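Local coordinates for protein nicastrin (Dictyostelium purpureum, PDB 4R12) that probably serves as an essential, putatively substrate-recruiting subunit of gamma-secretase, the complex that cleaves integral membrane proteins such as Notch within the membrane, at residues A168-D174 with A581-I587. Numbering follows the deposited sequence.
Sequences AWGAELD and ALKVFKI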
loop_
_atom_site.group_PDB
_atom_site.type_symbol
_atom_site.label_atom_id
_atom_site.label_comp_id
_atom_site.label_asym_id
_atom_site.label_seq_id
_atom_site.Cartn_x
_atom_site.Cartn_y
_atom_site.Cartn_z
ATOM N N ALA A 168 32.590 -17.342 19.407
ATOM C CA ALA A 168 32.037 -16.211 18.653
ATOM C C ALA A 168 30.523 -16.287 18.412
ATOM O O ALA A 168 29.870 -17.273 18.753
ATOM C CB ALA A 168 32.765 -16.084 17.320
ATOM N N TRP A 169 29.975 -15.233 17.813
ATOM C CA TRP A 169 28.529 -15.114 17.625
ATOM C C TRP A 169 28.053 -15.483 16.222
ATOM O O TRP A 169 28.652 -15.079 15.225
ATOM C CB TRP A 169 28.077 -13.690 17.941
ATOM C CG TRP A 169 28.091 -13.369 19.395
ATOM C CD1 TRP A 169 29.093 -12.752 20.093
ATOM C CD2 TRP A 169 27.055 -13.649 20.339
ATOM N NE1 TRP A 169 28.737 -12.630 21.416
ATOM C CE2 TRP A 169 27.491 -13.175 21.593
ATOM C CE3 TRP A 169 25.800 -14.260 20.247
ATOM C CZ2 TRP A 169 26.714 -13.289 22.745
ATOM C CZ3 TRP A 169 25.029 -14.371 21.392
ATOM C CH2 TRP A 169 25.490 -13.887 22.626
ATOM N N GLY A 170 26.958 -16.235 16.158
ATOM C CA GLY A 170 26.353 -16.614 14.890
ATOM C C GLY A 170 24.842 -16.490 14.932
ATOM O O GLY A 170 24.272 -16.181 15.979
ATOM N N ALA A 171 24.189 -16.731 13.796
ATOM C CA ALA A 171 22.729 -16.667 13.727
ATOM C C ALA A 171 22.158 -17.661 12.730
ATOM O O ALA A 171 22.855 -18.123 11.832
ATOM C CB ALA A 171 22.267 -15.256 13.367
ATOM N N GLU A 172 20.882 -17.987 12.904
ATOM C CA GLU A 172 20.160 -18.786 11.927
ATOM C C GLU A 172 18.911 -18.052 11.465
ATOM O O GLU A 172 18.132 -17.551 12.277
ATOM C CB GLU A 172 19.785 -20.162 12.495
ATOM C CG GLU A 172 18.807 -20.933 11.616
ATOM C CD GLU A 172 18.550 -22.345 12.113
ATOM O OE1 GLU A 172 19.479 -22.954 12.676
ATOM O OE2 GLU A 172 17.419 -22.845 11.942
ATOM N N LEU A 173 18.737 -18.001 10.149
ATOM C CA LEU A 173 17.576 -17.391 9.524
ATOM C C LEU A 173 16.688 -18.451 8.857
ATOM O O LEU A 173 17.108 -19.127 7.910
ATOM C CB LEU A 173 18.017 -16.341 8.485
ATOM C CG LEU A 173 18.615 -14.994 8.917
ATOM C CD1 LEU A 173 19.900 -15.141 9.726
ATOM C CD2 LEU A 173 18.856 -14.094 7.692
ATOM N N ASP A 174 15.465 -18.587 9.351
ATOM C CA ASP A 174 14.469 -19.494 8.784
ATOM C C ASP A 174 13.391 -18.720 8.033
ATOM O O ASP A 174 12.625 -17.965 8.640
ATOM C CB ASP A 174 13.797 -20.332 9.880
ATOM C CG ASP A 174 14.786 -21.104 10.714
ATOM O OD1 ASP A 174 15.691 -21.731 10.132
ATOM O OD2 ASP A 174 14.656 -21.084 11.957
ATOM N N ALA A 581 11.657 -17.234 11.247
ATOM C CA ALA A 581 12.330 -17.059 12.537
ATOM C C ALA A 581 13.798 -16.653 12.417
ATOM O O ALA A 581 14.505 -17.034 11.477
ATOM C CB ALA A 581 12.217 -18.334 13.367
ATOM N N LEU A 582 14.245 -15.880 13.401
ATOM C CA LEU A 582 15.627 -15.442 13.492
ATOM C C LEU A 582 16.167 -15.782 14.876
ATOM O O LEU A 582 15.623 -15.347 15.896
ATOM C CB LEU A 582 15.729 -13.938 13.209
ATOM C CG LEU A 582 17.071 -13.206 13.290
ATOM C CD1 LEU A 582 18.240 -14.074 12.869
ATOM C CD2 LEU A 582 17.002 -11.983 12.383
ATOM N N LYS A 583 17.232 -16.571 14.905
ATOM C CA LYS A 583 17.808 -17.024 16.156
ATOM C C LYS A 583 19.282 -16.666 16.208
ATOM O O LYS A 583 19.984 -16.762 15.201
ATOM C CB LYS A 583 17.630 -18.540 16.316
ATOM C CG LYS A 583 16.210 -19.036 16.061
ATOM C CD LYS A 583 16.185 -20.540 15.792
ATOM C CE LYS A 583 14.781 -21.012 15.433
ATOM N NZ LYS A 583 14.755 -22.449 15.033
ATOM N N VAL A 584 19.744 -16.249 17.382
ATOM C CA VAL A 584 21.156 -15.958 17.588
ATOM C C VAL A 584 21.698 -16.907 18.659
ATOM O O VAL A 584 20.964 -17.325 19.555
ATOM C CB VAL A 584 21.370 -14.472 17.970
ATOM C CG1 VAL A 584 22.795 -14.210 18.419
ATOM C CG2 VAL A 584 21.037 -13.587 16.781
ATOM N N PHE A 585 22.970 -17.269 18.534
ATOM C CA PHE A 585 23.582 -18.270 19.395
ATOM C C PHE A 585 25.095 -18.133 19.331
ATOM O O PHE A 585 25.624 -17.510 18.407
ATOM C CB PHE A 585 23.153 -19.669 18.956
ATOM C CG PHE A 585 23.437 -19.952 17.509
ATOM C CD1 PHE A 585 24.653 -20.486 17.118
ATOM C CD2 PHE A 585 22.498 -19.654 16.537
ATOM C CE1 PHE A 585 24.926 -20.731 15.787
ATOM C CE2 PHE A 585 22.761 -19.897 15.204
ATOM C CZ PHE A 585 23.978 -20.436 14.827
ATOM N N LYS A 586 25.801 -18.714 20.296
ATOM C CA LYS A 586 27.258 -18.727 20.214
ATOM C C LYS A 586 27.729 -20.006 19.538
ATOM O O LYS A 586 27.204 -21.087 19.797
ATOM C CB LYS A 586 27.896 -18.563 21.596
ATOM C CG LYS A 586 28.376 -17.135 21.849
ATOM C CD LYS A 586 29.224 -17.002 23.106
ATOM C CE LYS A 586 29.843 -15.608 23.192
ATOM N NZ LYS A 586 30.564 -15.381 24.478
ATOM N N ILE A 587 28.704 -19.868 18.645
ATOM C CA ILE A 587 29.241 -21.002 17.906
ATOM C C ILE A 587 30.073 -21.899 18.811
ATOM O O ILE A 587 31.207 -22.251 18.483
ATOM C CB ILE A 587 30.088 -20.518 16.714
ATOM C CG1 ILE A 587 29.206 -19.807 15.685
ATOM C CG2 ILE A 587 30.824 -21.685 16.074
ATOM C CD1 ILE A 587 29.985 -19.074 14.617
#
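Gly170 and Phe585 exchange two backbone hydrogen bonds, Gly170 N to Phe585 O at 2.9 Å and Phe585 N to Gly170 O at 3.1 Å; the second is nearly straight at the hydrogen, but its donor stands above the carbonyl plane, 35° out of it. Glu172 with Lys583 and Asp174 with Ala581 form the other hydrogen-bonded antiparallel pairs, and Ile587 N adds a bond to Ala168 O. Over Gly170, which has no side chain, the Phe585 ring folds back with CG between its own backbone N and carbonyl carbon (chi1 55°). This brings CE2 to 3.4 Å from Ala171 C and places Gly170 O over one ring face, toward the rim. Strand 169-174 also pairs antiparallel with strand 43-50, so strand 581-586, which begins 407 residues after the end of strand 169-174, extends the sheet of the small lobe; Leu18 and Thr16 bond to its other edge. On the opposite face from Phe585, Lys586 CG lies over the six-membered ring of Trp169, 4.0 Å from its centroid and 9° off the normal, a CH-pi contact. Val584 CG1 meets Trp169 CE3 at 3.5 Å, and the paired leucines touch through Leu173 CD1 and Leu582 CD1, near Phe144. Among the charged groups, Lys583 NZ forms a salt bridge with Asp174 OD2 at 3.4 Å, the hydrogen bond within it being weak, while Glu172 OE2, 4.1 Å from Lys583 NZ, may add some attraction.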